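Local coordinates for probable transcriptional regulator PhnF (Escherichia coli, PDB 2FA1), which probably acts as a GntR/HutC-family transcriptional regulator, encoded in the operon for alkylphosphonate uptake and C-P lyase, here represented by its C-terminal effector-binding UTRA domain, at residues S22-S27 with Q79-G84; Q102-A107 with C128-N133; N47-R52 with A70-W75; S124-V129 with V146-A151. All coordinates share one frame; numbering follows the deposited sequence.

Contact 1: residues S22-S27 with Q79-G84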
loop_
_atom_site.group_PDB
_atom_site.type_symbol
_atom_site.label_atom_id
_atom_site.label_comp_id
_atom_site.label_asym_id
_atom_site.label_seq_id
_atom_site.Cartn_x
_atom_site.Cartn_y
_atom_site.Cartn_z
ATOM N N SER A 22 20.582 0.347 2.843
ATOM C CA SER A 22 20.424 1.295 1.695
ATOM C C SER A 22 21.701 2.089 1.534
ATOM O O SER A 22 22.437 2.301 2.520
ATOM C CB SER A 22 19.239 2.206 1.811
ATOM O OG SER A 22 19.508 3.241 2.696
ATOM N N GLU A 23 22.019 2.390 0.274
ATOM C CA GLU A 23 23.183 3.248 -0.045
ATOM C C GLU A 23 22.743 4.582 -0.550
ATOM O O GLU A 23 21.772 4.676 -1.287
ATOM C CB GLU A 23 23.983 2.600 -1.130
ATOM C CG GLU A 23 24.602 1.308 -0.709
ATOM C CD GLU A 23 25.830 1.498 0.158
ATOM O OE1 GLU A 23 26.439 2.603 0.185
ATOM O OE2 GLU A 23 26.188 0.491 0.784
ATOM N N LYS A 24 23.494 5.620 -0.226
ATOM C CA LYS A 24 23.259 6.960 -0.849
ATOM C C LYS A 24 23.741 6.956 -2.250
ATOM O O LYS A 24 24.952 6.675 -2.499
ATOM C CB LYS A 24 23.988 8.059 -0.017
ATOM C CG LYS A 24 23.557 9.446 -0.569
ATOM C CD LYS A 24 24.184 10.604 0.298
ATOM C CE LYS A 24 25.722 10.696 0.152
ATOM N NZ LYS A 24 26.217 11.938 0.894
ATOM N N LEU A 25 22.891 7.433 -3.142
ATOM C CA LEU A 25 23.254 7.672 -4.536
ATOM C C LEU A 25 23.588 9.135 -4.748
ATOM O O LEU A 25 24.489 9.434 -5.516
ATOM C CB LEU A 25 22.064 7.340 -5.447
ATOM C CG LEU A 25 22.073 5.822 -5.934
ATOM C CD1 LEU A 25 22.470 4.833 -5.014
ATOM C CD2 LEU A 25 20.781 5.594 -6.790
ATOM N N LEU A 26 22.941 10.043 -4.047
ATOM C CA LEU A 26 23.276 11.451 -4.250
ATOM C C LEU A 26 22.734 12.235 -3.090
ATOM O O LEU A 26 21.731 11.861 -2.532
ATOM C CB LEU A 26 22.582 11.913 -5.535
ATOM C CG LEU A 26 23.016 13.021 -6.548
ATOM C CD1 LEU A 26 22.042 14.177 -6.506
ATOM C CD2 LEU A 26 24.485 13.455 -6.714
ATOM N N SER A 27 23.458 13.301 -2.709
ATOM C CA SER A 27 22.949 14.315 -1.717
ATOM C C SER A 27 23.315 15.667 -2.335
ATOM O O SER A 27 24.544 15.897 -2.613
ATOM C CB SER A 27 23.555 14.172 -0.300
ATOM O OG SER A 27 24.954 14.000 -0.397
ATOM N N GLN A 79 24.401 16.001 4.139
ATOM C CA GLN A 79 25.472 15.772 3.165
ATOM C C GLN A 79 26.457 14.699 3.617
ATOM O O GLN A 79 27.082 14.108 2.772
ATOM C CB GLN A 79 26.219 17.062 2.881
ATOM C CG GLN A 79 27.194 17.460 3.991
ATOM C CD GLN A 79 27.742 18.902 3.775
ATOM O OE1 GLN A 79 27.057 19.928 4.021
ATOM N NE2 GLN A 79 29.024 18.965 3.406
ATOM N N ARG A 80 26.501 14.406 4.933
ATOM C CA ARG A 80 27.388 13.399 5.513
ATOM C C ARG A 80 26.796 12.025 5.562
ATOM O O ARG A 80 27.523 11.047 5.952
ATOM C CB ARG A 80 27.835 13.883 6.905
ATOM C CG ARG A 80 28.707 15.182 6.806
ATOM C CD ARG A 80 29.186 15.772 8.218
ATOM N NE ARG A 80 30.369 16.693 8.006
ATOM C CZ ARG A 80 30.313 17.972 7.570
ATOM N NH1 ARG A 80 29.166 18.601 7.311
ATOM N NH2 ARG A 80 31.463 18.652 7.376
ATOM N N PHE A 81 25.538 11.859 5.124
ATOM C CA PHE A 81 24.957 10.475 5.115
ATOM C C PHE A 81 25.653 9.629 4.057
ATOM O O PHE A 81 25.892 10.104 2.984
ATOM C CB PHE A 81 23.444 10.551 4.881
ATOM C CG PHE A 81 22.804 9.200 4.658
ATOM C CD1 PHE A 81 22.623 8.353 5.753
ATOM C CD2 PHE A 81 22.468 8.804 3.381
ATOM C CE1 PHE A 81 22.024 7.065 5.565
ATOM C CE2 PHE A 81 21.871 7.523 3.190
ATOM C CZ PHE A 81 21.670 6.701 4.297
ATOM N N ASP A 82 25.954 8.363 4.387
ATOM C CA ASP A 82 26.684 7.491 3.476
ATOM C C ASP A 82 25.857 6.253 3.130
ATOM O O ASP A 82 25.619 5.965 1.937
ATOM C CB ASP A 82 27.973 7.114 4.218
ATOM C CG ASP A 82 28.949 6.338 3.380
ATOM O OD1 ASP A 82 28.751 6.176 2.135
ATOM O OD2 ASP A 82 29.967 5.916 4.001
ATOM N N SER A 83 25.395 5.533 4.163
ATOM C CA SER A 83 24.607 4.326 3.974
ATOM C C SER A 83 23.895 4.002 5.235
ATOM O O SER A 83 24.271 4.487 6.347
ATOM C CB SER A 83 25.528 3.167 3.545
ATOM O OG SER A 83 26.331 2.780 4.696
ATOM N N GLY A 84 22.877 3.151 5.124
ATOM C CA GLY A 84 22.152 2.725 6.278
ATOM C C GLY A 84 20.770 3.348 6.278
ATOM O O GLY A 84 20.293 3.818 5.202
HETATM O O HOH W 1 28.570 3.285 1.123
HETATM O O HOH W 2 27.131 15.533 -0.260
#
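Ser22 OG is held by two firm hydrogen bonds and a weak one: it donates to Gly84 O at 2.7 Å, pairs with Ser18 OG, and meets His19 O weakly. A chi1 of 78° sets this hydroxyl in the crowded position between its own N and carbonyl carbon, near the plane of the Phe81 ring at its edge. It comes to Gly84 O from above the carbonyl plane. The backbones of Glu23 and Ser83 form a single beta bridge between chain pieces running in opposite directions. On one side Gly84 N donates to Ser22 O at 2.8 Å, an almost straight bond (170°) lying in the carbonyl plane. On the other, Lys24 N reaches Asp82 O at 3.1 Å from above the carbonyl plane. Lys24, CG anti to its backbone N, slides past Phe81 in the opposite direction, its CB 3.8 Å from ring atom CD2. The chain then bends at chi3, so that NZ donates to Ser27 OG at 2.7 Å and weakly to Phe81 O. Outside, a water links Glu23 OE1 to Asp82 OD1, two carboxylate oxygens 4.7 Å apart. Phe81 meets Phe89 edge-to-face, while strand 23-31 is paired with strand 47-57 in the sheet, with a classic beta bulge at Leu25 and Leu26 opposite Arg52. The loop 79-84 is thus tied to an outermost strand of the UTRA sheet mainly by main-chain oxygens, and the ammonium of Lys24, lying among such oxygens, probably helps to offset their partial negative charge.

Contact 2: residues Q102-A107 with C128-N133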
loop_
_atom_site.group_PDB
_atom_site.type_symbol
_atom_site.label_atom_id
_atom_site.label_comp_id
_atom_site.label_asym_id
_atom_site.label_seq_id
_atom_site.Cartn_x
_atom_site.Cartn_y
_atom_site.Cartn_z
ATOM N N GLN A 102 0.994 11.573 6.082
ATOM C CA GLN A 102 0.144 11.095 4.996
ATOM C C GLN A 102 0.972 10.111 4.187
ATOM O O GLN A 102 2.192 10.242 4.104
ATOM C CB GLN A 102 -0.155 12.284 4.068
ATOM C CG GLN A 102 -0.973 13.376 4.687
ATOM C CD GLN A 102 -1.496 14.334 3.633
ATOM O OE1 GLN A 102 -2.644 14.794 3.713
ATOM N NE2 GLN A 102 -0.679 14.612 2.606
ATOM N N THR A 103 0.281 9.094 3.613
ATOM C CA THR A 103 0.931 8.084 2.744
ATOM C C THR A 103 0.022 7.971 1.517
ATOM O O THR A 103 -1.236 8.008 1.675
ATOM C CB THR A 103 1.061 6.708 3.421
ATOM O OG1 THR A 103 1.772 6.800 4.671
ATOM C CG2 THR A 103 1.826 5.698 2.499
ATOM N N ARG A 104 0.631 7.886 0.310
ATOM C CA ARG A 104 -0.156 7.561 -0.903
ATOM C C ARG A 104 0.531 6.348 -1.544
ATOM O O ARG A 104 1.740 6.413 -1.745
ATOM C CB ARG A 104 -0.221 8.672 -1.857
ATOM C CG ARG A 104 -1.178 9.801 -1.354
ATOM C CD ARG A 104 -1.440 10.788 -2.553
ATOM N NE ARG A 104 -2.654 11.511 -2.259
ATOM C CZ ARG A 104 -3.844 11.340 -2.862
ATOM N NH1 ARG A 104 -4.043 10.485 -3.874
ATOM N NH2 ARG A 104 -4.850 12.078 -2.426
ATOM N N ILE A 105 -0.220 5.292 -1.897
ATOM C CA ILE A 105 0.369 4.108 -2.506
ATOM C C ILE A 105 -0.262 3.912 -3.890
ATOM O O ILE A 105 -1.483 3.924 -4.037
ATOM C CB ILE A 105 0.073 2.894 -1.648
ATOM C CG1 ILE A 105 0.661 3.192 -0.269
ATOM C CG2 ILE A 105 0.812 1.613 -2.233
ATOM C CD1 ILE A 105 0.144 2.240 0.672
ATOM N N SER A 106 0.589 3.870 -4.917
ATOM C CA SER A 106 0.057 3.540 -6.245
ATOM C C SER A 106 0.895 2.463 -6.919
ATOM O O SER A 106 1.944 2.102 -6.444
ATOM C CB SER A 106 0.119 4.788 -7.102
ATOM O OG SER A 106 1.437 5.301 -7.211
ATOM N N ALA A 107 0.456 2.063 -8.118
ATOM C CA ALA A 107 1.295 1.072 -8.877
ATOM C C ALA A 107 1.283 1.539 -10.291
ATOM O O ALA A 107 0.265 2.004 -10.817
ATOM C CB ALA A 107 0.812 -0.347 -8.791
ATOM N N CYS A 128 4.672 2.467 -5.949
ATOM C CA CYS A 128 5.167 3.782 -5.669
ATOM C C CYS A 128 4.556 4.241 -4.338
ATOM O O CYS A 128 3.313 4.229 -4.210
ATOM C CB CYS A 128 4.794 4.705 -6.774
ATOM S SG CYS A 128 5.118 6.503 -6.423
ATOM N N VAL A 129 5.405 4.558 -3.339
ATOM C CA VAL A 129 4.888 4.908 -1.994
ATOM C C VAL A 129 5.390 6.329 -1.736
ATOM O O VAL A 129 6.625 6.603 -1.768
ATOM C CB VAL A 129 5.331 3.965 -0.858
ATOM C CG1 VAL A 129 4.777 4.456 0.448
ATOM C CG2 VAL A 129 4.815 2.549 -1.107
ATOM N N ARG A 130 4.464 7.240 -1.450
ATOM C CA ARG A 130 4.883 8.672 -1.338
ATOM C C ARG A 130 4.413 9.085 0.032
ATOM O O ARG A 130 3.278 8.734 0.482
ATOM C CB ARG A 130 4.221 9.561 -2.379
ATOM C CG ARG A 130 4.610 9.209 -3.859
ATOM C CD ARG A 130 4.187 10.208 -4.834
ATOM N NE ARG A 130 2.764 10.110 -5.058
ATOM C CZ ARG A 130 1.906 11.137 -5.089
ATOM N NH1 ARG A 130 2.299 12.386 -4.939
ATOM N NH2 ARG A 130 0.620 10.890 -5.349
ATOM N N THR A 131 5.312 9.720 0.789
ATOM C CA THR A 131 4.983 10.006 2.186
ATOM C C THR A 131 5.367 11.428 2.560
ATOM O O THR A 131 6.309 11.926 2.071
ATOM C CB THR A 131 5.648 9.010 3.161
ATOM O OG1 THR A 131 7.064 9.187 3.226
ATOM C CG2 THR A 131 5.459 7.513 2.753
ATOM N N LEU A 132 4.592 12.073 3.447
ATOM C CA LEU A 132 4.914 13.353 4.068
ATOM C C LEU A 132 5.162 13.092 5.546
ATOM O O LEU A 132 4.370 12.370 6.253
ATOM C CB LEU A 132 3.706 14.314 3.985
ATOM C CG LEU A 132 3.648 15.006 2.652
ATOM C CD1 LEU A 132 2.425 15.952 2.709
ATOM C CD2 LEU A 132 4.920 15.808 2.363
ATOM N N ASN A 133 6.295 13.639 6.025
ATOM C CA ASN A 133 6.800 13.352 7.360
ATOM C C ASN A 133 7.096 14.699 8.008
ATOM O O ASN A 133 7.374 15.705 7.317
ATOM C CB ASN A 133 8.103 12.527 7.321
ATOM C CG ASN A 133 7.895 11.136 6.776
ATOM O OD1 ASN A 133 7.108 10.333 7.273
ATOM N ND2 ASN A 133 8.623 10.824 5.703
HETATM O O HOH W 3 1.734 7.041 -4.900
#
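Arg130 leaves strand 125-135 with CG anti to its carbonyl carbon, and its CB passes 4.1 Å from Arg104 O on the neighbouring strand. CG packs on Val146 CG1 of the next strand. The chain bends at chi3 (-75°), and NE then donates to a water that also bonds Ser106 OG and Cys128 O and lies in the guanidinium plane, at its edge. NH1 turns to Tyr144 OH. NH2 comes 3.5 Å from Arg104 CD and forms a salt bridge with Glu155 OE2 of the second subunit, which also offers Asn4 O. Arg104 lies alongside, extended from CG to NE and pointing the same way, the two guanidinium planes 42° apart. Below them the backbones form an antiparallel hydrogen-bonded pair, Arg104 N to Arg130 O at 2.8 Å and Arg130 N to Arg104 O at 2.9 Å. Ser106 and Cys128 make another such pair, with Ser106 OG 3.4 Å from Cys128 CB. The face bearing Thr103, Ile105, Val129 and Thr131 is less polar: Thr103 CG2 crosses obliquely to Val129 CG1 at 3.8 Å. Residues 102-105 also pair antiparallel with a strand of the second subunit, carrying the sheet across the dimer. Arg104 NE and Arg130 NH2, 4.5 Å apart, would repel each other, but Glu155 of the second subunit binds both arginines through its two oxygens, probably neutralising much of that repulsion.

Contact 3: residues N47-R52 with A70-W75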
loop_
_atom_site.group_PDB
_atom_site.type_symbol
_atom_site.label_atom_id
_atom_site.label_comp_id
_atom_site.label_asym_id
_atom_site.label_seq_id
_atom_site.Cartn_x
_atom_site.Cartn_y
_atom_site.Cartn_z
ATOM N N ASN A 47 15.252 26.079 -3.190
ATOM C CA ASN A 47 16.172 24.931 -2.994
ATOM C C ASN A 47 15.561 24.044 -1.937
ATOM O O ASN A 47 15.026 24.513 -1.003
ATOM C CB ASN A 47 17.614 25.314 -2.603
ATOM C CG ASN A 47 18.462 25.720 -3.833
ATOM O OD1 ASN A 47 18.068 25.423 -4.950
ATOM N ND2 ASN A 47 19.642 26.291 -3.621
ATOM N N VAL A 48 15.808 22.753 -2.084
ATOM C CA VAL A 48 15.516 21.751 -1.040
ATOM C C VAL A 48 16.782 20.849 -1.030
ATOM O O VAL A 48 17.635 20.971 -1.887
ATOM C CB VAL A 48 14.269 20.889 -1.468
ATOM C CG1 VAL A 48 12.903 21.760 -1.458
ATOM C CG2 VAL A 48 14.483 20.145 -2.829
ATOM N N ILE A 49 16.907 19.993 0.003
ATOM C CA ILE A 49 17.998 19.027 0.058
ATOM C C ILE A 49 17.368 17.783 -0.568
ATOM O O ILE A 49 16.335 17.336 -0.121
ATOM C CB ILE A 49 18.398 18.762 1.523
ATOM C CG1 ILE A 49 19.040 20.028 2.151
ATOM C CG2 ILE A 49 19.380 17.563 1.562
ATOM C CD1 ILE A 49 19.148 19.859 3.725
ATOM N N HIS A 50 18.032 17.256 -1.584
ATOM C CA HIS A 50 17.556 16.011 -2.205
ATOM C C HIS A 50 18.609 14.939 -1.944
ATOM O O HIS A 50 19.777 15.109 -2.333
ATOM C CB HIS A 50 17.526 16.306 -3.700
ATOM C CG HIS A 50 17.179 15.107 -4.517
ATOM N ND1 HIS A 50 17.530 14.984 -5.839
ATOM C CD2 HIS A 50 16.501 13.974 -4.194
ATOM C CE1 HIS A 50 17.097 13.818 -6.296
ATOM N NE2 HIS A 50 16.400 13.233 -5.344
ATOM N N LEU A 51 18.146 13.845 -1.303
ATOM C CA LEU A 51 18.988 12.639 -1.105
ATOM C C LEU A 51 18.311 11.539 -1.881
ATOM O O LEU A 51 17.085 11.369 -1.739
ATOM C CB LEU A 51 18.963 12.244 0.371
ATOM C CG LEU A 51 20.283 12.633 1.004
ATOM C CD1 LEU A 51 20.233 14.185 1.097
ATOM C CD2 LEU A 51 20.458 12.064 2.366
ATOM N N ARG A 52 19.102 10.722 -2.598
ATOM C CA ARG A 52 18.497 9.552 -3.232
ATOM C C ARG A 52 19.172 8.320 -2.657
ATOM O O ARG A 52 20.431 8.281 -2.519
ATOM C CB ARG A 52 18.731 9.671 -4.719
ATOM C CG ARG A 52 18.210 8.358 -5.494
ATOM C CD ARG A 52 18.562 8.554 -6.964
ATOM N NE ARG A 52 17.697 9.644 -7.511
ATOM C CZ ARG A 52 18.010 10.489 -8.503
ATOM N NH1 ARG A 52 19.215 10.483 -9.130
ATOM N NH2 ARG A 52 17.106 11.419 -8.861
ATOM N N ALA A 70 12.888 20.208 3.382
ATOM C CA ALA A 70 12.745 21.705 3.230
ATOM C C ALA A 70 13.737 22.513 4.056
ATOM O O ALA A 70 13.968 23.671 3.700
ATOM C CB ALA A 70 11.284 22.163 3.700
ATOM N N ASP A 71 14.247 21.948 5.179
ATOM C CA ASP A 71 15.062 22.741 6.079
ATOM C C ASP A 71 16.510 22.669 5.681
ATOM O O ASP A 71 17.198 21.639 5.968
ATOM C CB ASP A 71 14.850 22.262 7.491
ATOM C CG ASP A 71 15.522 23.169 8.515
ATOM O OD1 ASP A 71 16.468 23.910 8.133
ATOM O OD2 ASP A 71 15.110 23.077 9.710
ATOM N N LEU A 72 16.994 23.772 5.032
ATOM C CA LEU A 72 18.365 23.735 4.505
ATOM C C LEU A 72 19.423 23.666 5.589
ATOM O O LEU A 72 20.603 23.372 5.264
ATOM C CB LEU A 72 18.677 24.869 3.535
ATOM C CG LEU A 72 17.586 24.975 2.457
ATOM C CD1 LEU A 72 17.998 26.032 1.458
ATOM C CD2 LEU A 72 17.536 23.585 1.708
ATOM N N THR A 73 19.006 23.995 6.805
ATOM C CA THR A 73 19.947 23.919 7.912
ATOM C C THR A 73 20.264 22.490 8.268
ATOM O O THR A 73 21.184 22.224 9.086
ATOM C CB THR A 73 19.530 24.595 9.206
ATOM O OG1 THR A 73 18.418 23.992 9.846
ATOM C CG2 THR A 73 19.328 26.130 8.911
ATOM N N LEU A 74 19.495 21.565 7.675
ATOM C CA LEU A 74 19.981 20.172 7.851
ATOM C C LEU A 74 21.136 19.765 6.950
ATOM O O LEU A 74 21.632 18.649 7.044
ATOM C CB LEU A 74 18.820 19.171 7.654
ATOM C CG LEU A 74 17.563 19.281 8.531
ATOM C CD1 LEU A 74 16.496 18.334 8.088
ATOM C CD2 LEU A 74 18.011 18.835 9.974
ATOM N N TRP A 75 21.585 20.654 6.062
ATOM C CA TRP A 75 22.602 20.278 5.132
ATOM C C TRP A 75 23.937 19.766 5.737
ATOM O O TRP A 75 24.503 18.827 5.173
ATOM C CB TRP A 75 22.734 21.445 4.105
ATOM C CG TRP A 75 23.710 21.226 3.014
ATOM C CD1 TRP A 75 24.761 22.038 2.697
ATOM C CD2 TRP A 75 23.724 20.140 2.060
ATOM N NE1 TRP A 75 25.477 21.530 1.599
ATOM C CE2 TRP A 75 24.840 20.364 1.189
ATOM C CE3 TRP A 75 22.914 18.986 1.876
ATOM C CZ2 TRP A 75 25.141 19.486 0.133
ATOM C CZ3 TRP A 75 23.207 18.089 0.808
ATOM C CH2 TRP A 75 24.324 18.347 -0.050
HETATM O O HOH W 4 13.181 24.480 1.149
#
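Ile49 fills the tight part of this contact, whereas Asn47, Ala70 and the outer side of Leu72 meet only loosely. The tip of Ile49, CD1, touches backbone more closely than side chains: it lies 3.5 Å from Asp71 O and just as near Trp75 N, with Leu74 CB at 4.0 Å. Its other branch, CG2, anti to the backbone N, approaches the six-membered ring of Trp75 at CE3, 3.8 Å away, the two side chains crossing obliquely. Trp75 holds CG anti to its own N (chi1 -178°), which brings the indole alongside the strand. Leu72 slides past Ile49 in the opposite direction, CD2 reaching Ile49 CG1 at 3.9 Å. Toward solvent the contact thins: Leu72, exposed, lays CD1 against Asn47 CB at 4.1 Å, and no direct hydrogen bond joins the two segments. A water bridges them instead, donating to Asn47 O and to Ala70 O. The turn is also bonded within itself: Asp71 OD1 accepts from both Thr73 N and Thr73 OG1, the first bond forming an Asx turn, and residues 72-74 coil into a 3-10 segment. Strand 47-57 runs between strands 23-31 and 60-69, and Ile49, also against Leu29 and Phe69, meets the chain where it passes from strand 60-69 to helix 75-78.

Contact 4: residues S124-V129 with V146-A151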
loop_
_atom_site.group_PDB
_atom_site.type_symbol
_atom_site.label_atom_id
_atom_site.label_comp_id
_atom_site.label_asym_id
_atom_site.label_seq_id
_atom_site.Cartn_x
_atom_site.Cartn_y
_atom_site.Cartn_z
ATOM N N SER A 124 7.861 -2.734 -16.602
ATOM C CA SER A 124 7.940 -3.589 -15.400
ATOM C C SER A 124 7.107 -2.955 -14.277
ATOM O O SER A 124 7.231 -1.714 -14.100
ATOM C CB SER A 124 9.381 -3.643 -14.881
ATOM O OG SER A 124 10.141 -4.383 -15.737
ATOM N N PRO A 125 6.129 -3.683 -13.662
ATOM C CA PRO A 125 5.352 -3.059 -12.550
ATOM C C PRO A 125 6.137 -2.622 -11.288
ATOM O O PRO A 125 6.910 -3.432 -10.687
ATOM C CB PRO A 125 4.316 -4.144 -12.190
ATOM C CG PRO A 125 4.119 -4.838 -13.437
ATOM C CD PRO A 125 5.529 -4.987 -13.998
ATOM N N LEU A 126 5.853 -1.378 -10.866
ATOM C CA LEU A 126 6.492 -0.783 -9.677
ATOM C C LEU A 126 5.435 -0.406 -8.661
ATOM O O LEU A 126 4.335 0.011 -9.096
ATOM C CB LEU A 126 7.255 0.486 -10.003
ATOM C CG LEU A 126 8.312 0.551 -11.082
ATOM C CD1 LEU A 126 8.721 2.033 -11.259
ATOM C CD2 LEU A 126 9.416 -0.337 -10.611
ATOM N N LEU A 127 5.757 -0.505 -7.361
ATOM C CA LEU A 127 4.906 0.072 -6.305
ATOM C C LEU A 127 5.512 1.428 -6.025
ATOM O O LEU A 127 6.777 1.559 -5.905
ATOM C CB LEU A 127 4.965 -0.753 -5.023
ATOM C CG LEU A 127 4.015 -1.955 -4.985
ATOM C CD1 LEU A 127 4.430 -3.148 -4.017
ATOM C CD2 LEU A 127 2.603 -1.435 -4.738
ATOM N N CYS A 128 4.672 2.467 -5.949
ATOM C CA CYS A 128 5.167 3.782 -5.669
ATOM C C CYS A 128 4.556 4.241 -4.338
ATOM O O CYS A 128 3.313 4.229 -4.210
ATOM C CB CYS A 128 4.794 4.705 -6.774
ATOM S SG CYS A 128 5.118 6.503 -6.423
ATOM N N VAL A 129 5.405 4.558 -3.339
ATOM C CA VAL A 129 4.888 4.908 -1.994
ATOM C C VAL A 129 5.390 6.329 -1.736
ATOM O O VAL A 129 6.625 6.603 -1.768
ATOM C CB VAL A 129 5.331 3.965 -0.858
ATOM C CG1 VAL A 129 4.777 4.456 0.448
ATOM C CG2 VAL A 129 4.815 2.549 -1.107
ATOM N N VAL A 146 9.618 9.682 -2.064
ATOM C CA VAL A 146 8.912 8.936 -3.079
ATOM C C VAL A 146 9.744 7.672 -3.293
ATOM O O VAL A 146 10.893 7.799 -3.764
ATOM C CB VAL A 146 8.942 9.715 -4.398
ATOM C CG1 VAL A 146 8.162 8.917 -5.600
ATOM C CG2 VAL A 146 8.428 11.201 -4.224
ATOM N N SER A 147 9.158 6.533 -2.951
ATOM C CA SER A 147 9.824 5.230 -3.047
ATOM C C SER A 147 9.311 4.553 -4.300
ATOM O O SER A 147 8.091 4.532 -4.552
ATOM C CB SER A 147 9.331 4.396 -1.843
ATOM O OG SER A 147 9.982 3.178 -1.799
ATOM N N LEU A 148 10.197 3.915 -5.060
ATOM C CA LEU A 148 9.764 3.114 -6.229
ATOM C C LEU A 148 10.425 1.753 -6.025
ATOM O O LEU A 148 11.635 1.670 -5.813
ATOM C CB LEU A 148 10.296 3.707 -7.563
ATOM C CG LEU A 148 9.803 5.116 -7.864
ATOM C CD1 LEU A 148 10.569 5.459 -9.106
ATOM C CD2 LEU A 148 8.374 4.975 -8.106
ATOM N N THR A 149 9.578 0.715 -5.891
ATOM C CA THR A 149 10.028 -0.626 -5.583
ATOM C C THR A 149 9.539 -1.630 -6.580
ATOM O O THR A 149 8.382 -1.683 -6.913
ATOM C CB THR A 149 9.477 -1.171 -4.266
ATOM O OG1 THR A 149 8.034 -0.980 -4.209
ATOM C CG2 THR A 149 10.088 -0.551 -3.038
ATOM N N ARG A 150 10.436 -2.509 -6.996
ATOM C CA ARG A 150 10.048 -3.525 -7.975
ATOM C C ARG A 150 8.963 -4.407 -7.339
ATOM O O ARG A 150 9.147 -5.054 -6.290
ATOM C CB ARG A 150 11.312 -4.438 -8.222
ATOM C CG ARG A 150 12.293 -3.796 -9.253
ATOM C CD ARG A 150 13.433 -4.850 -9.499
ATOM N NE ARG A 150 12.918 -6.092 -10.128
ATOM C CZ ARG A 150 13.692 -6.922 -10.845
ATOM N NH1 ARG A 150 14.956 -6.621 -11.170
ATOM N NH2 ARG A 150 13.151 -8.029 -11.409
ATOM N N ALA A 151 7.788 -4.394 -7.963
ATOM C CA ALA A 151 6.706 -5.123 -7.370
ATOM C C ALA A 151 6.859 -6.629 -7.509
ATOM O O ALA A 151 6.176 -7.378 -6.786
ATOM C CB ALA A 151 5.407 -4.661 -7.999
HETATM O O HOH W 5 7.796 1.741 -3.113
#
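Leu148 CD2 forms the apolar centre of this beta hairpin (strands 125-135 and 143-150), lying 3.8 Å from Cys128 CB. Cys128 SG, anti to its backbone N, also meets Val146 CG1 at 4.0 Å, and Leu126 CD1 lies farther off, 4.3 Å from Leu148 CD2. Glu114 and Leu118 of helix 113-118 pack on Leu126 and Leu148. Around this cluster the strands are antiparallel, 152° apart, and bonded from backbone to backbone: Leu127 N to Thr149 O and Thr149 N to Leu127 O make one hydrogen-bonded pair, Val129 with Ser147 the next. Val129 N meets Ser147 O on a lone pair, in the carbonyl plane, at 2.9 Å. The face with Leu127, Val129, Ser147 and Thr149 is more polar: a water donates to Leu127 O at 3.0 Å and is also hydrogen-bonded to Ser147 OG and Thr149 OG1. Thr149 holds OG1 in the crowded position between its N and carbonyl carbon (chi1 49°), close beside Leu127 CB. Leu127 and Ala151 pack on Ala107 of the second subunit. At the end of the ladder Ala151 N donates to a lone pair of Pro125 O at 3.0 Å, while Ala151 CB sits 3.3 Å from the same oxygen.

Overall arrangement
All four contacts reach one six-stranded antiparallel sheet but differ in depth. Contacts 2 and 4 are buried and share strand 125-135, Cys128 and Val129 serving both; their centres lie 10 Å apart and both touch the second subunit, contact 2 through charged and ladder pairings, contact 4 through packing. Contacts 1 and 3 are only partly buried, bind loops to the neighbouring strands 23-31 and 47-57, and meet no other chain. They touch each other, Leu25 and Leu26 facing Arg52. Contact 1 relies on polar main-chain atoms, whereas contact 3 has apolar contacts and a bridging water. Contacts 1 and 2, at opposite sides of the chain's centre, are 21 Å apart between centres.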